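Local coordinates for protein Bug27 (Bordetella pertussis, PDB 2QPQ), which probably binds a small solute, perhaps a carboxylated one, in the periplasm as a Venus-flytrap binding protein of the Bug family, of the tricarboxylate-transporter receptor type, at residues T132-A145 with G174-S186. Numbering follows the deposited sequence.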
ATOM      1  N   THR A 132       4.276 -21.477   4.226  1.00 19.81           N
ATOM      2  CA  THR A 132       4.884 -20.169   4.431  1.00 19.59           C
ATOM      3  C   THR A 132       4.409 -19.298   3.295  1.00 19.30           C
ATOM      4  O   THR A 132       4.090 -19.794   2.221  1.00 19.86           O
ATOM      5  CB  THR A 132       6.417 -20.286   4.387  1.00 19.64           C
ATOM      6  OG1 THR A 132       6.789 -21.018   3.198  1.00 22.04           O
ATOM      7  CG2 THR A 132       6.918 -21.061   5.611  1.00 19.73           C
ATOM      8  N   TYR A 133       4.330 -17.997   3.542  1.00 19.35           N
ATOM      9  CA  TYR A 133       4.065 -17.042   2.487  1.00 17.81           C
ATOM     10  C   TYR A 133       5.045 -15.912   2.606  1.00 17.68           C
ATOM     11  O   TYR A 133       5.247 -15.378   3.701  1.00 18.71           O
ATOM     12  CB  TYR A 133       2.627 -16.524   2.576  1.00 17.52           C
ATOM     13  CG  TYR A 133       2.264 -15.633   3.771  1.00 17.93           C
ATOM     14  CD1 TYR A 133       2.256 -14.246   3.638  1.00 19.63           C
ATOM     15  CD2 TYR A 133       1.889 -16.170   4.991  1.00 16.10           C
ATOM     16  CE1 TYR A 133       1.935 -13.414   4.698  1.00 20.35           C
ATOM     17  CE2 TYR A 133       1.547 -15.332   6.092  1.00 16.28           C
ATOM     18  CZ  TYR A 133       1.563 -13.964   5.906  1.00 18.64           C
ATOM     19  OH  TYR A 133       1.206 -13.116   6.896  1.00 20.40           O
ATOM     20  N   GLY A 134       5.648 -15.535   1.493  1.00 17.71           N
ATOM     21  CA  GLY A 134       6.475 -14.319   1.477  1.00 17.28           C
ATOM     22  C   GLY A 134       5.608 -13.061   1.488  1.00 17.52           C
ATOM     23  O   GLY A 134       4.427 -13.117   1.144  1.00 18.00           O
ATOM     24  N   SER A 135       6.161 -11.938   1.950  1.00 17.40           N
ATOM     25  CA  SER A 135       5.517 -10.642   1.755  1.00 17.65           C
ATOM     26  C   SER A 135       6.564  -9.612   1.400  1.00 18.05           C
ATOM     27  O   SER A 135       7.735  -9.910   1.447  1.00 16.99           O
ATOM     28  CB  SER A 135       4.754 -10.185   3.013  1.00 19.18           C
ATOM     29  OG  SER A 135       5.661  -9.625   3.943  1.00 19.47           O
ATOM     30  N   CYS A 136       6.107  -8.392   1.111  1.00 17.63           N
ATOM     31  CA  CYS A 136       6.929  -7.234   0.783  1.00 19.43           C
ATOM     32  C   CYS A 136       7.607  -6.629   2.046  1.00 18.15           C
ATOM     33  O   CYS A 136       8.387  -5.696   1.933  1.00 17.77           O
ATOM     34  CB  CYS A 136       6.028  -6.182   0.041  1.00 19.21           C
ATOM     35  SG  CYS A 136       5.464  -6.943  -1.526  1.00 29.28           S
ATOM     36  N   GLY A 137       7.347  -7.193   3.232  1.00 18.17           N
ATOM     37  CA  GLY A 137       8.036  -6.751   4.430  1.00 16.96           C
ATOM     38  C   GLY A 137       7.219  -6.897   5.698  1.00 17.38           C
ATOM     39  O   GLY A 137       5.990  -6.917   5.690  1.00 17.24           O
ATOM     40  N   ASN A 138       7.930  -7.020   6.796  1.00 16.89           N
ATOM     41  CA  ASN A 138       7.319  -7.071   8.112  1.00 17.53           C
ATOM     42  C   ASN A 138       6.521  -5.780   8.371  1.00 17.42           C
ATOM     43  O   ASN A 138       7.066  -4.653   8.256  1.00 16.71           O
ATOM     44  CB  ASN A 138       8.439  -7.248   9.109  1.00 18.72           C
ATOM     45  CG  ASN A 138       7.971  -7.843  10.392  1.00 21.53           C
ATOM     46  OD1 ASN A 138       7.061  -8.659  10.407  1.00 24.88           O
ATOM     47  ND2 ASN A 138       8.576  -7.425  11.479  1.00 20.45           N
ATOM     48  N   GLY A 139       5.222  -5.945   8.664  1.00 16.62           N
ATOM     49  CA  GLY A 139       4.346  -4.808   8.964  1.00 17.30           C
ATOM     50  C   GLY A 139       3.779  -4.128   7.705  1.00 17.32           C
ATOM     51  O   GLY A 139       3.079  -3.110   7.784  1.00 17.97           O
ATOM     52  N   THR A 140       4.058  -4.681   6.534  1.00 17.10           N
ATOM     53  CA  THR A 140       3.484  -4.110   5.298  1.00 17.21           C
ATOM     54  C   THR A 140       1.996  -4.516   5.169  1.00 17.04           C
ATOM     55  O   THR A 140       1.553  -5.476   5.787  1.00 15.87           O
ATOM     56  CB  THR A 140       4.213  -4.570   3.999  1.00 16.84           C
ATOM     57  OG1 THR A 140       4.171  -6.009   3.892  1.00 17.25           O
ATOM     58  CG2 THR A 140       5.677  -4.054   3.962  1.00 17.55           C
ATOM     59  N   PRO A 141       1.220  -3.775   4.346  1.00 17.28           N
ATOM     60  CA  PRO A 141      -0.132  -4.192   4.060  1.00 18.12           C
ATOM     61  C   PRO A 141      -0.160  -5.627   3.472  1.00 17.60           C
ATOM     62  O   PRO A 141      -1.134  -6.355   3.665  1.00 18.08           O
ATOM     63  CB  PRO A 141      -0.572  -3.174   2.985  1.00 17.95           C
ATOM     64  CG  PRO A 141       0.218  -1.929   3.354  1.00 18.38           C
ATOM     65  CD  PRO A 141       1.562  -2.510   3.671  1.00 17.71           C
ATOM     66  N   GLN A 142       0.911  -6.024   2.797  1.00 17.13           N
ATOM     67  CA  GLN A 142       0.999  -7.377   2.173  1.00 17.13           C
ATOM     68  C   GLN A 142       1.137  -8.419   3.276  1.00 16.91           C
ATOM     69  O   GLN A 142       0.398  -9.409   3.326  1.00 15.39           O
ATOM     70  CB  GLN A 142       2.177  -7.435   1.173  1.00 17.36           C
ATOM     71  CG  GLN A 142       1.870  -6.653  -0.102  1.00 18.56           C
ATOM     72  CD  GLN A 142       1.838  -5.136   0.125  1.00 20.42           C
ATOM     73  OE1 GLN A 142       2.654  -4.616   0.851  1.00 21.32           O
ATOM     74  NE2 GLN A 142       0.852  -4.433  -0.481  1.00 18.79           N
ATOM     75  N   HIS A 143       2.055  -8.162   4.200  1.00 16.61           N
ATOM     76  CA  HIS A 143       2.125  -8.965   5.434  1.00 17.13           C
ATOM     77  C   HIS A 143       0.746  -9.045   6.111  1.00 17.68           C
ATOM     78  O   HIS A 143       0.244 -10.126   6.400  1.00 17.47           O
ATOM     79  CB  HIS A 143       3.183  -8.365   6.360  1.00 16.99           C
ATOM     80  CG  HIS A 143       3.286  -9.027   7.700  1.00 18.16           C
ATOM     81  ND1 HIS A 143       4.016  -8.485   8.743  1.00 18.26           N
ATOM     82  CD2 HIS A 143       2.751 -10.173   8.170  1.00 17.52           C
ATOM     83  CE1 HIS A 143       3.926  -9.279   9.793  1.00 18.35           C
ATOM     84  NE2 HIS A 143       3.169 -10.315   9.468  1.00 18.96           N
ATOM     85  N   LEU A 144       0.113  -7.904   6.347  1.00 18.22           N
ATOM     86  CA  LEU A 144      -1.180  -7.923   7.018  1.00 20.00           C
ATOM     87  C   LEU A 144      -2.298  -8.631   6.221  1.00 20.17           C
ATOM     88  O   LEU A 144      -3.183  -9.227   6.825  1.00 20.72           O
ATOM     89  CB  LEU A 144      -1.608  -6.507   7.413  1.00 19.96           C
ATOM     90  CG  LEU A 144      -0.792  -5.783   8.501  1.00 23.54           C
ATOM     91  CD1 LEU A 144      -1.617  -4.628   9.081  1.00 21.88           C
ATOM     92  CD2 LEU A 144      -0.266  -6.692   9.585  1.00 28.94           C
ATOM     93  N   ALA A 145      -2.244  -8.585   4.883  1.00 20.15           N
ATOM     94  CA  ALA A 145      -3.202  -9.330   4.062  1.00 20.13           C
ATOM     95  C   ALA A 145      -3.142 -10.841   4.380  1.00 20.01           C
ATOM     96  O   ALA A 145      -4.192 -11.499   4.538  1.00 19.76           O
ATOM     97  CB  ALA A 145      -3.024  -9.055   2.563  1.00 20.19           C
ATOM     98  N   GLY A 174      11.395 -18.447  -8.440  1.00 25.26           N
ATOM     99  CA  GLY A 174      12.346 -19.561  -8.441  1.00 24.99           C
ATOM    100  C   GLY A 174      11.881 -20.753  -7.612  1.00 25.23           C
ATOM    101  O   GLY A 174      12.649 -21.705  -7.439  1.00 26.16           O
ATOM    102  N   SER A 175      10.639 -20.718  -7.116  1.00 23.94           N
ATOM    103  CA  SER A 175      10.112 -21.756  -6.194  1.00 24.45           C
ATOM    104  C   SER A 175      10.867 -21.962  -4.872  1.00 24.93           C
ATOM    105  O   SER A 175      10.699 -23.001  -4.174  1.00 24.17           O
ATOM    106  CB  SER A 175       9.976 -23.091  -6.933  1.00 23.87           C
ATOM    107  OG  SER A 175       9.080 -22.894  -8.017  1.00 24.39           O
ATOM    108  N   GLN A 176      11.657 -20.962  -4.495  1.00 23.89           N
ATOM    109  CA  GLN A 176      12.350 -21.023  -3.226  1.00 24.91           C
ATOM    110  C   GLN A 176      11.349 -20.800  -2.116  1.00 23.61           C
ATOM    111  O   GLN A 176      11.588 -21.172  -0.990  1.00 24.56           O
ATOM    112  CB  GLN A 176      13.473 -19.983  -3.122  1.00 26.33           C
ATOM    113  CG  GLN A 176      14.179 -19.622  -4.432  1.00 30.98           C
ATOM    114  CD  GLN A 176      15.054 -20.718  -4.946  1.00 39.01           C
ATOM    115  OE1 GLN A 176      15.547 -20.638  -6.087  1.00 38.47           O
ATOM    116  NE2 GLN A 176      15.257 -21.777  -4.126  1.00 37.43           N
ATOM    117  N   ILE A 177      10.219 -20.173  -2.443  1.00 22.03           N
ATOM    118  CA  ILE A 177       9.092 -20.122  -1.528  1.00 20.23           C
ATOM    119  C   ILE A 177       7.831 -20.452  -2.371  1.00 20.84           C
ATOM    120  O   ILE A 177       7.765 -20.120  -3.572  1.00 21.00           O
ATOM    121  CB  ILE A 177       8.992 -18.736  -0.753  1.00 20.38           C
ATOM    122  CG1 ILE A 177       8.133 -18.885   0.500  1.00 20.05           C
ATOM    123  CG2 ILE A 177       8.503 -17.582  -1.703  1.00 18.65           C
ATOM    124  CD1 ILE A 177       8.318 -17.771   1.575  1.00 18.54           C
ATOM    125  N   GLY A 178       6.864 -21.113  -1.746  1.00 20.14           N
ATOM    126  CA  GLY A 178       5.679 -21.600  -2.464  1.00 20.73           C
ATOM    127  C   GLY A 178       4.566 -20.591  -2.686  1.00 20.64           C
ATOM    128  O   GLY A 178       3.612 -20.843  -3.463  1.00 21.47           O
ATOM    129  N   LEU A 179       4.681 -19.444  -2.028  1.00 18.31           N
ATOM    130  CA  LEU A 179       3.603 -18.511  -2.013  1.00 18.46           C
ATOM    131  C   LEU A 179       4.120 -17.151  -1.533  1.00 18.00           C
ATOM    132  O   LEU A 179       5.015 -17.075  -0.676  1.00 17.28           O
ATOM    133  CB  LEU A 179       2.504 -19.042  -1.067  1.00 19.32           C
ATOM    134  CG  LEU A 179       1.382 -18.079  -0.650  1.00 21.15           C
ATOM    135  CD1 LEU A 179       0.415 -17.704  -1.809  1.00 22.39           C
ATOM    136  CD2 LEU A 179       0.640 -18.657   0.493  1.00 21.36           C
ATOM    137  N   ALA A 180       3.551 -16.090  -2.089  1.00 18.16           N
ATOM    138  CA  ALA A 180       3.792 -14.755  -1.553  1.00 18.05           C
ATOM    139  C   ALA A 180       2.583 -13.862  -1.743  1.00 17.79           C
ATOM    140  O   ALA A 180       1.761 -14.035  -2.658  1.00 17.37           O
ATOM    141  CB  ALA A 180       5.058 -14.085  -2.234  1.00 17.69           C
ATOM    142  N   VAL A 181       2.528 -12.851  -0.898  1.00 16.51           N
ATOM    143  CA  VAL A 181       1.581 -11.773  -1.068  1.00 16.54           C
ATOM    144  C   VAL A 181       2.343 -10.506  -1.441  1.00 16.77           C
ATOM    145  O   VAL A 181       3.189 -10.026  -0.687  1.00 15.98           O
ATOM    146  CB  VAL A 181       0.788 -11.590   0.199  1.00 17.22           C
ATOM    147  CG1 VAL A 181      -0.246 -10.471   0.011  1.00 16.67           C
ATOM    148  CG2 VAL A 181       0.149 -12.959   0.533  1.00 16.63           C
ATOM    149  N   VAL A 182       2.058  -9.985  -2.637  1.00 17.07           N
ATOM    150  CA  VAL A 182       2.769  -8.813  -3.106  1.00 18.35           C
ATOM    151  C   VAL A 182       1.737  -7.871  -3.739  1.00 18.60           C
ATOM    152  O   VAL A 182       0.566  -8.223  -3.880  1.00 18.83           O
ATOM    153  CB  VAL A 182       3.955  -9.182  -4.080  1.00 18.61           C
ATOM    154  CG1 VAL A 182       4.976 -10.115  -3.371  1.00 17.80           C
ATOM    155  CG2 VAL A 182       3.443  -9.857  -5.346  1.00 18.59           C
ATOM    156  N   THR A 183       2.155  -6.683  -4.130  1.00 19.18           N
ATOM    157  CA  THR A 183       1.222  -5.797  -4.798  1.00 20.27           C
ATOM    158  C   THR A 183       0.918  -6.373  -6.172  1.00 20.62           C
ATOM    159  O   THR A 183       1.820  -6.933  -6.842  1.00 19.46           O
ATOM    160  CB  THR A 183       1.818  -4.400  -4.989  1.00 21.32           C
ATOM    161  OG1 THR A 183       2.975  -4.505  -5.812  1.00 22.50           O
ATOM    162  CG2 THR A 183       2.161  -3.732  -3.640  1.00 22.46           C
ATOM    163  N   ALA A 184      -0.339  -6.230  -6.589  1.00 21.42           N
ATOM    164  CA  ALA A 184      -0.745  -6.531  -7.963  1.00 22.82           C
ATOM    165  C   ALA A 184       0.164  -5.919  -9.046  1.00 22.90           C
ATOM    166  O   ALA A 184       0.535  -6.581 -10.014  1.00 23.48           O
ATOM    167  CB  ALA A 184      -2.213  -6.146  -8.182  1.00 22.69           C
ATOM    168  N   SER A 185       0.546  -4.669  -8.874  1.00 23.11           N
ATOM    169  CA  SER A 185       1.407  -3.962  -9.825  1.00 24.47           C
ATOM    170  C   SER A 185       2.779  -4.635 -10.056  1.00 24.42           C
ATOM    171  O   SER A 185       3.219  -4.752 -11.214  1.00 24.65           O
ATOM    172  CB  SER A 185       1.600  -2.522  -9.353  1.00 24.93           C
ATOM    173  OG  SER A 185       1.956  -2.554  -7.975  1.00 27.35           O
ATOM    174  N   SER A 186       3.445  -5.059  -8.969  1.00 23.30           N
ATOM    175  CA  SER A 186       4.686  -5.852  -9.080  1.00 23.02           C
ATOM    176  C   SER A 186       4.493  -7.192  -9.797  1.00 22.64           C
ATOM    177  O   SER A 186       5.350  -7.604 -10.586  1.00 22.30           O
ATOM    178  CB  SER A 186       5.377  -6.079  -7.716  1.00 23.02           C
ATOM    179  OG  SER A 186       4.595  -6.838  -6.791  1.00 25.18           O
TER
HETATM  180  O   HOH W   1       7.423 -22.673   0.527  1.00 27.64           O
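G134 pairs with A180 in a parallel beta bridge that joins strands 132-135 and 180-183 side by side in an alpha/beta domain of the Venus flytrap fold. Two nearly straight backbone bonds clamp the glycine: G134 N donates to L179 O at 2.7 Å, and V181 N donates to G134 O. The packing is tight here: G134 CA and A180 CA are 4.1 Å apart, and A180 CB lies 3.6 Å from G134 O. I177 CD1 is a further neighbour of G134 N.

On the face that carries S135, V181 fills the angle between strand 132-135 and helix 141-153. With CG1 anti to the backbone N (chi1 -178°), that methyl lies against Q142 O and A145 CB, while CG2 meets CD1 of the Y133 ring at 4.0 Å. V181 O is buried without a hydrogen-bond partner; Q142 CB lies 3.3 Å from it, and S135 CA makes a CA-H...O contact with it at 3.4 Å. Beyond, the Q142 chain bends at chi2 (70°) and its amide NE2 passes T183 CG2 to bond Q228 and S104, close to a bound citrate that probably came from the crystallisation liquor but may mark the ligand pocket.

Beside T132 the partner is the loop 177-179. T132 is partly exposed, and a water accepts a hydrogen bond from G178 N and lies 3.2 Å from T132 OG1. At the other strand end C136 SG, disulfide-bonded to C165, rests 3.7 Å from V182 CG1.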